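Local structure of N-hydroxyarylamine O-acetyltransferase (Bacillus cereus, 4DMO) at residues T158-R168 and D180-E191. The protein probably transfers acetyl groups to arylamines and N-hydroxyarylamines, as an arylamine N-acetyltransferase with a non-canonical Cys-His-Glu catalytic triad. Residues are numbered along the deposited sequence; the frame is centred on the assembly and turned at random.
Sequences TEKGNYILEMR and DDWTLGYAFYIE. With KH2 (3-(1-methylpiperidinium-1-yl)propane-1-sulfonate), chain C.
Asn162 N and Tyr163 N both donate to Phe188 O, each at 2.9 Å, a classic beta bulge where strand 163-168 joins antiparallel strand 183-188 within the eight-stranded antiparallel sheet. From Asn162 CB, chi1 of 41° sets Asn162 CG between the backbone N and carbonyl carbon, 3.9 Å from Glu191 OE1. There the amide divides: Asn162 OD1 accepts from Ile190 N at 3.0 Å, in the carbonyl plane on a lone pair, while Asn162 ND2 gives Glu191 OE1 a nearly straight bond (170°) on its syn lone pair. Asn162 ND2 also meets the edge of the Tyr189 ring, whose face carries Gly161 CA 3.4 Å from its centroid. Tyr163 CB likewise sits over the Phe188 ring, offset toward its rim.

A second classic bulge lets Gly185 N, at 2.7 Å, and, weakly, Tyr186 N share Leu165 O. Farther along, Thr183 N and OG1 reach Met167 O from opposite faces of its plane. Arg168 CD rests over the five-membered ring of Trp182, 3.6 Å from its centroid, and its guanidinium turns to a salt bridge with Asp150.

Leu184 N donates at 3.1 Å to sulfonate O2 of KH2. The two bonds, to Ile190 N and Glu191 OE1, would hold the Asn162 amide in one rotation; the bonding also implies that strand 183-188 offers the bound sulfonate a backbone N-H while its partner strand holds the other edge.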
ATOM      1  N   THR A 158      -6.383  -0.023 -21.477  1.00 24.97           N
ATOM      2  CA  THR A 158      -6.643   1.394 -21.325  1.00 23.81           C
ATOM      3  C   THR A 158      -5.357   2.003 -21.796  1.00 21.97           C
ATOM      4  O   THR A 158      -4.414   1.293 -22.167  1.00 17.28           O
ATOM      5  CB  THR A 158      -6.887   1.873 -19.846  1.00 24.22           C
ATOM      6  OG1 THR A 158      -5.674   1.765 -19.101  1.00 24.40           O
ATOM      7  CG2 THR A 158      -7.978   1.074 -19.153  1.00 23.64           C
ATOM      8  N   GLU A 159      -5.306   3.320 -21.742  1.00 23.04           N
ATOM      9  CA  GLU A 159      -4.105   4.036 -22.100  1.00 31.61           C
ATOM     10  C   GLU A 159      -3.084   4.007 -20.949  1.00 34.47           C
ATOM     11  O   GLU A 159      -2.030   4.629 -21.053  1.00 29.40           O
ATOM     12  CB  GLU A 159      -4.450   5.474 -22.447  1.00 25.85           C
ATOM     13  CG  GLU A 159      -4.836   6.306 -21.237  1.00 39.63           C
ATOM     14  CD  GLU A 159      -5.243   7.734 -21.603  1.00 38.48           C
ATOM     15  OE1 GLU A 159      -6.468   8.026 -21.705  1.00 34.03           O
ATOM     16  OE2 GLU A 159      -4.321   8.551 -21.781  1.00 31.38           O
ATOM     17  N   LYS A 160      -3.402   3.322 -19.843  1.00 28.14           N
ATOM     18  CA  LYS A 160      -2.498   3.305 -18.685  1.00 26.79           C
ATOM     19  C   LYS A 160      -2.116   1.894 -18.266  1.00 26.73           C
ATOM     20  O   LYS A 160      -1.515   1.683 -17.214  1.00 19.10           O
ATOM     21  CB  LYS A 160      -3.128   4.029 -17.501  1.00 27.36           C
ATOM     22  CG  LYS A 160      -3.381   5.514 -17.722  1.00 24.34           C
ATOM     23  CD  LYS A 160      -2.112   6.305 -18.161  1.00 27.21           C
ATOM     24  CE  LYS A 160      -2.414   7.815 -18.236  1.00 25.89           C
ATOM     25  NZ  LYS A 160      -1.196   8.628 -18.596  1.00 26.18           N
ATOM     26  N   GLY A 161      -2.474   0.915 -19.082  1.00 25.67           N
ATOM     27  CA  GLY A 161      -2.183  -0.460 -18.739  1.00 24.65           C
ATOM     28  C   GLY A 161      -2.929  -1.428 -19.635  1.00 27.68           C
ATOM     29  O   GLY A 161      -3.620  -1.024 -20.573  1.00 24.08           O
ATOM     30  N   ASN A 162      -2.768  -2.718 -19.352  1.00 29.94           N
ATOM     31  CA  ASN A 162      -3.547  -3.741 -20.021  1.00 27.31           C
ATOM     32  C   ASN A 162      -4.366  -4.567 -19.044  1.00 30.93           C
ATOM     33  O   ASN A 162      -5.027  -5.516 -19.461  1.00 24.85           O
ATOM     34  CB  ASN A 162      -2.671  -4.649 -20.881  1.00 23.38           C
ATOM     35  CG  ASN A 162      -1.377  -5.005 -20.229  1.00 26.82           C
ATOM     36  OD1 ASN A 162      -1.330  -5.396 -19.060  1.00 28.68           O
ATOM     37  ND2 ASN A 162      -0.296  -4.844 -20.977  1.00 30.18           N
ATOM     38  N   TYR A 163      -4.329  -4.199 -17.760  1.00 25.21           N
ATOM     39  CA  TYR A 163      -5.221  -4.784 -16.750  1.00 26.01           C
ATOM     40  C   TYR A 163      -5.737  -3.677 -15.847  1.00 24.89           C
ATOM     41  O   TYR A 163      -5.255  -2.548 -15.872  1.00 22.90           O
ATOM     42  CB  TYR A 163      -4.507  -5.823 -15.892  1.00 21.26           C
ATOM     43  CG  TYR A 163      -4.303  -7.167 -16.552  1.00 23.26           C
ATOM     44  CD1 TYR A 163      -5.221  -8.189 -16.356  1.00 27.48           C
ATOM     45  CD2 TYR A 163      -3.196  -7.425 -17.346  1.00 17.73           C
ATOM     46  CE1 TYR A 163      -5.054  -9.413 -16.933  1.00 24.98           C
ATOM     47  CE2 TYR A 163      -3.010  -8.659 -17.928  1.00 24.87           C
ATOM     48  CZ  TYR A 163      -3.952  -9.658 -17.713  1.00 28.05           C
ATOM     49  OH  TYR A 163      -3.828 -10.915 -18.282  1.00 30.64           O
ATOM     50  N   ILE A 164      -6.738  -3.994 -15.058  1.00 22.65           N
ATOM     51  CA  ILE A 164      -7.298  -3.012 -14.159  1.00 18.85           C
ATOM     52  C   ILE A 164      -7.671  -3.671 -12.858  1.00 20.89           C
ATOM     53  O   ILE A 164      -8.009  -4.864 -12.816  1.00 18.67           O
ATOM     54  CB  ILE A 164      -8.558  -2.302 -14.725  1.00 20.96           C
ATOM     55  CG1 ILE A 164      -9.741  -3.270 -14.841  1.00 19.72           C
ATOM     56  CG2 ILE A 164      -8.257  -1.631 -16.069  1.00 20.24           C
ATOM     57  CD1 ILE A 164     -11.046  -2.572 -15.364  1.00 20.71           C
ATOM     58  N   LEU A 165      -7.583  -2.869 -11.798  1.00 24.02           N
ATOM     59  CA  LEU A 165      -8.128  -3.229 -10.506  1.00 17.97           C
ATOM     60  C   LEU A 165      -9.346  -2.378 -10.257  1.00 22.70           C
ATOM     61  O   LEU A 165      -9.255  -1.143 -10.145  1.00 23.52           O
ATOM     62  CB  LEU A 165      -7.115  -3.001  -9.396  1.00 21.31           C
ATOM     63  CG  LEU A 165      -7.738  -3.415  -8.078  1.00 18.83           C
ATOM     64  CD1 LEU A 165      -7.844  -4.916  -8.016  1.00 17.28           C
ATOM     65  CD2 LEU A 165      -6.972  -2.870  -6.894  1.00 30.36           C
ATOM     66  N   GLU A 166     -10.490  -3.049 -10.201  1.00 22.03           N
ATOM     67  CA  GLU A 166     -11.755  -2.409  -9.966  1.00 18.81           C
ATOM     68  C   GLU A 166     -12.180  -2.644  -8.536  1.00 16.90           C
ATOM     69  O   GLU A 166     -11.795  -3.608  -7.906  1.00 19.29           O
ATOM     70  CB  GLU A 166     -12.821  -3.005 -10.892  1.00 28.41           C
ATOM     71  CG  GLU A 166     -13.037  -2.255 -12.179  1.00 23.55           C
ATOM     72  CD  GLU A 166     -13.965  -2.998 -13.103  1.00 30.76           C
ATOM     73  OE1 GLU A 166     -13.978  -4.245 -13.031  1.00 32.05           O
ATOM     74  OE2 GLU A 166     -14.698  -2.345 -13.874  1.00 31.47           O
ATOM     75  N   MET A 167     -13.010  -1.762  -8.033  1.00 18.00           N
ATOM     76  CA  MET A 167     -13.431  -1.864  -6.659  1.00 27.42           C
ATOM     77  C   MET A 167     -14.770  -1.181  -6.396  1.00 31.58           C
ATOM     78  O   MET A 167     -15.209  -0.274  -7.134  1.00 22.45           O
ATOM     79  CB  MET A 167     -12.389  -1.217  -5.754  1.00 20.25           C
ATOM     80  CG  MET A 167     -12.350   0.312  -5.864  1.00 25.62           C
ATOM     81  SD  MET A 167     -10.901   1.088  -5.094  1.00 28.63           S
ATOM     82  CE  MET A 167     -11.157   2.834  -5.465  1.00 23.84           C
ATOM     83  N   ARG A 168     -15.394  -1.587  -5.303  1.00 21.50           N
ATOM     84  CA  ARG A 168     -16.525  -0.837  -4.808  1.00 29.14           C
ATOM     85  C   ARG A 168     -16.620  -0.888  -3.289  1.00 31.08           C
ATOM     86  O   ARG A 168     -16.234  -1.893  -2.674  1.00 29.25           O
ATOM     87  CB  ARG A 168     -17.788  -1.357  -5.483  1.00 36.13           C
ATOM     88  CG  ARG A 168     -18.009  -2.824  -5.337  1.00 39.07           C
ATOM     89  CD  ARG A 168     -19.120  -3.276  -6.298  1.00 49.40           C
ATOM     90  NE  ARG A 168     -20.328  -3.784  -5.644  1.00 50.64           N
ATOM     91  CZ  ARG A 168     -20.507  -5.044  -5.269  1.00 44.74           C
ATOM     92  NH1 ARG A 168     -19.542  -5.934  -5.435  1.00 51.79           N
ATOM     93  NH2 ARG A 168     -21.643  -5.412  -4.704  1.00 51.64           N
ATOM     94  N   ASP A 180     -20.948   3.036  -5.229  1.00 63.83           N
ATOM     95  CA  ASP A 180     -21.418   1.702  -4.860  1.00 62.25           C
ATOM     96  C   ASP A 180     -21.251   0.698  -5.988  1.00 62.69           C
ATOM     97  O   ASP A 180     -21.248  -0.520  -5.766  1.00 62.59           O
ATOM     98  CB  ASP A 180     -22.895   1.740  -4.445  1.00 78.81           C
ATOM     99  CG  ASP A 180     -23.079   1.849  -2.948  1.00 81.40           C
ATOM    100  OD1 ASP A 180     -22.977   0.806  -2.276  1.00 81.28           O
ATOM    101  OD2 ASP A 180     -23.330   2.959  -2.443  1.00 76.45           O
ATOM    102  N   ASP A 181     -21.100   1.196  -7.204  1.00 55.18           N
ATOM    103  CA  ASP A 181     -20.889   0.296  -8.319  1.00 58.17           C
ATOM    104  C   ASP A 181     -19.390   0.238  -8.596  1.00 46.84           C
ATOM    105  O   ASP A 181     -18.619   1.078  -8.129  1.00 40.83           O
ATOM    106  CB  ASP A 181     -21.686   0.754  -9.558  1.00 54.91           C
ATOM    107  CG  ASP A 181     -21.424   2.219  -9.927  1.00 58.33           C
ATOM    108  OD1 ASP A 181     -20.691   2.480 -10.908  1.00 59.61           O
ATOM    109  OD2 ASP A 181     -21.944   3.120  -9.234  1.00 66.64           O
ATOM    110  N   TRP A 182     -18.998  -0.777  -9.351  1.00 31.32           N
ATOM    111  CA  TRP A 182     -17.627  -0.993  -9.702  1.00 30.10           C
ATOM    112  C   TRP A 182     -16.996   0.255 -10.306  1.00 28.13           C
ATOM    113  O   TRP A 182     -17.555   0.897 -11.178  1.00 35.27           O
ATOM    114  CB  TRP A 182     -17.541  -2.154 -10.664  1.00 26.54           C
ATOM    115  CG  TRP A 182     -17.812  -3.442 -10.010  1.00 32.67           C
ATOM    116  CD1 TRP A 182     -18.922  -4.213 -10.165  1.00 28.19           C
ATOM    117  CD2 TRP A 182     -16.976  -4.135  -9.086  1.00 32.71           C
ATOM    118  NE1 TRP A 182     -18.824  -5.344  -9.407  1.00 34.95           N
ATOM    119  CE2 TRP A 182     -17.614  -5.318  -8.720  1.00 34.42           C
ATOM    120  CE3 TRP A 182     -15.710  -3.867  -8.526  1.00 31.16           C
ATOM    121  CZ2 TRP A 182     -17.088  -6.234  -7.833  1.00 34.33           C
ATOM    122  CZ3 TRP A 182     -15.167  -4.774  -7.658  1.00 32.57           C
ATOM    123  CH2 TRP A 182     -15.848  -5.948  -7.317  1.00 34.62           C
ATOM    124  N   THR A 183     -15.839   0.627  -9.792  1.00 30.59           N
ATOM    125  CA  THR A 183     -15.116   1.775 -10.320  1.00 31.01           C
ATOM    126  C   THR A 183     -13.622   1.446 -10.407  1.00 30.72           C
ATOM    127  O   THR A 183     -13.099   0.628  -9.639  1.00 30.23           O
ATOM    128  CB  THR A 183     -15.401   3.036  -9.478  1.00 34.57           C
ATOM    129  OG1 THR A 183     -15.305   2.722  -8.089  1.00 42.17           O
ATOM    130  CG2 THR A 183     -16.828   3.511  -9.725  1.00 46.80           C
ATOM    131  N   LEU A 184     -12.965   2.041 -11.399  1.00 26.46           N
ATOM    132  CA  LEU A 184     -11.569   1.817 -11.660  1.00 22.96           C
ATOM    133  C   LEU A 184     -10.715   2.361 -10.523  1.00 26.74           C
ATOM    134  O   LEU A 184     -10.854   3.531 -10.157  1.00 23.58           O
ATOM    135  CB  LEU A 184     -11.190   2.499 -12.963  1.00 29.20           C
ATOM    136  CG  LEU A 184      -9.721   2.392 -13.357  1.00 26.29           C
ATOM    137  CD1 LEU A 184      -9.290   0.950 -13.407  1.00 29.11           C
ATOM    138  CD2 LEU A 184      -9.475   3.090 -14.712  1.00 30.09           C
ATOM    139  N   GLY A 185      -9.857   1.493  -9.962  1.00 17.87           N
ATOM    140  CA  GLY A 185      -8.920   1.875  -8.911  1.00 18.41           C
ATOM    141  C   GLY A 185      -7.635   2.306  -9.569  1.00 13.84           C
ATOM    142  O   GLY A 185      -7.258   3.478  -9.576  1.00 13.13           O
ATOM    143  N   TYR A 186      -6.973   1.341 -10.174  1.00 13.19           N
ATOM    144  CA  TYR A 186      -5.897   1.690 -11.071  1.00 21.90           C
ATOM    145  C   TYR A 186      -5.771   0.714 -12.234  1.00 21.61           C
ATOM    146  O   TYR A 186      -6.276  -0.425 -12.200  1.00 14.56           O
ATOM    147  CB  TYR A 186      -4.574   1.801 -10.322  1.00 15.07           C
ATOM    148  CG  TYR A 186      -4.161   0.527  -9.628  1.00 19.27           C
ATOM    149  CD1 TYR A 186      -4.371   0.349  -8.257  1.00 13.96           C
ATOM    150  CD2 TYR A 186      -3.535  -0.485 -10.337  1.00 15.98           C
ATOM    151  CE1 TYR A 186      -3.985  -0.811  -7.635  1.00 17.13           C
ATOM    152  CE2 TYR A 186      -3.135  -1.644  -9.715  1.00 15.91           C
ATOM    153  CZ  TYR A 186      -3.357  -1.804  -8.369  1.00 16.91           C
ATOM    154  OH  TYR A 186      -2.969  -2.973  -7.754  1.00 21.24           O
ATOM    155  N   ALA A 187      -5.124   1.229 -13.277  1.00 16.42           N
ATOM    156  CA  ALA A 187      -4.736   0.456 -14.422  1.00 17.46           C
ATOM    157  C   ALA A 187      -3.261   0.136 -14.279  1.00 17.55           C
ATOM    158  O   ALA A 187      -2.481   0.957 -13.769  1.00 17.31           O
ATOM    159  CB  ALA A 187      -4.992   1.271 -15.704  1.00 19.53           C
ATOM    160  N   PHE A 188      -2.867  -1.051 -14.726  1.00 14.96           N
ATOM    161  CA  PHE A 188      -1.457  -1.436 -14.718  1.00 20.43           C
ATOM    162  C   PHE A 188      -1.120  -2.318 -15.911  1.00 26.09           C
ATOM    163  O   PHE A 188      -2.010  -2.878 -16.527  1.00 22.87           O
ATOM    164  CB  PHE A 188      -1.084  -2.173 -13.435  1.00 19.72           C
ATOM    165  CG  PHE A 188      -1.809  -3.492 -13.246  1.00 19.50           C
ATOM    166  CD1 PHE A 188      -3.101  -3.524 -12.751  1.00 18.52           C
ATOM    167  CD2 PHE A 188      -1.185  -4.692 -13.541  1.00 23.56           C
ATOM    168  CE1 PHE A 188      -3.761  -4.735 -12.559  1.00 18.87           C
ATOM    169  CE2 PHE A 188      -1.851  -5.899 -13.365  1.00 25.49           C
ATOM    170  CZ  PHE A 188      -3.135  -5.914 -12.863  1.00 22.55           C
ATOM    171  N   TYR A 189       0.171  -2.405 -16.223  1.00 19.10           N
ATOM    172  CA  TYR A 189       0.695  -3.326 -17.215  1.00 23.40           C
ATOM    173  C   TYR A 189       1.206  -4.599 -16.507  1.00 27.89           C
ATOM    174  O   TYR A 189       1.851  -4.509 -15.455  1.00 24.09           O
ATOM    175  CB  TYR A 189       1.841  -2.659 -17.983  1.00 18.70           C
ATOM    176  CG  TYR A 189       1.440  -1.465 -18.801  1.00 20.70           C
ATOM    177  CD1 TYR A 189       0.827  -1.634 -20.044  1.00 21.24           C
ATOM    178  CD2 TYR A 189       1.670  -0.150 -18.342  1.00 20.87           C
ATOM    179  CE1 TYR A 189       0.444  -0.524 -20.829  1.00 19.97           C
ATOM    180  CE2 TYR A 189       1.291   0.985 -19.130  1.00 17.94           C
ATOM    181  CZ  TYR A 189       0.673   0.763 -20.372  1.00 22.47           C
ATOM    182  OH  TYR A 189       0.279   1.814 -21.172  1.00 30.80           O
ATOM    183  N   ILE A 190       0.905  -5.776 -17.061  1.00 21.04           N
ATOM    184  CA  ILE A 190       1.321  -7.053 -16.458  1.00 25.42           C
ATOM    185  C   ILE A 190       2.826  -7.281 -16.605  1.00 24.18           C
ATOM    186  O   ILE A 190       3.417  -8.096 -15.898  1.00 26.69           O
ATOM    187  CB  ILE A 190       0.547  -8.262 -17.081  1.00 34.74           C
ATOM    188  CG1 ILE A 190       0.751  -9.540 -16.256  1.00 29.03           C
ATOM    189  CG2 ILE A 190       0.993  -8.494 -18.527  1.00 25.37           C
ATOM    190  CD1 ILE A 190       0.442  -9.389 -14.769  1.00 35.20           C
ATOM    191  N   GLU A 191       3.427  -6.556 -17.543  1.00 28.34           N
ATOM    192  CA  GLU A 191       4.864  -6.608 -17.812  1.00 22.77           C
ATOM    193  C   GLU A 191       5.708  -6.237 -16.571  1.00 30.60           C
ATOM    194  O   GLU A 191       5.502  -5.207 -15.930  1.00 23.93           O
ATOM    195  CB  GLU A 191       5.206  -5.685 -18.992  1.00 29.66           C
ATOM    196  CG  GLU A 191       4.767  -6.216 -20.403  1.00 43.30           C
ATOM    197  CD  GLU A 191       3.265  -6.066 -20.731  1.00 34.22           C
ATOM    198  OE1 GLU A 191       2.555  -5.243 -20.102  1.00 29.94           O
ATOM    199  OE2 GLU A 191       2.793  -6.790 -21.627  1.00 36.50           O
TER
HETATM  200  S   KH2 C 301     -15.359   4.339 -13.555  1.00 58.87           S
HETATM  201  C1  KH2 C 301     -14.234   5.298 -14.516  1.00 62.26           C
HETATM  202  O1  KH2 C 301     -15.436   4.776 -12.182  1.00 66.24           O
HETATM  203  N2  KH2 C 301     -12.247   4.675 -17.694  1.00 54.59           N
HETATM  204  O2  KH2 C 301     -15.052   2.927 -13.542  1.00 66.83           O
HETATM  205  C4  KH2 C 301     -14.034   4.979 -15.955  1.00 42.77           C
HETATM  206  O4  KH2 C 301     -16.716   4.366 -14.060  1.00 78.04           O
HETATM  207  C7  KH2 C 301     -12.626   4.734 -16.331  1.00 58.36           C
HETATM  208  C11 KH2 C 301     -12.780   3.506 -18.301  1.00 48.92           C
HETATM  209  C12 KH2 C 301     -10.192   4.709 -19.060  1.00 56.25           C
HETATM  210  C13 KH2 C 301     -11.703   6.528 -19.158  1.00 58.39           C
HETATM  211  C14 KH2 C 301     -11.056   5.480 -19.995  1.00 59.71           C
HETATM  212  C15 KH2 C 301     -12.750   5.817 -18.373  1.00 54.14           C
HETATM  213  C16 KH2 C 301     -10.813   4.663 -17.714  1.00 51.18           C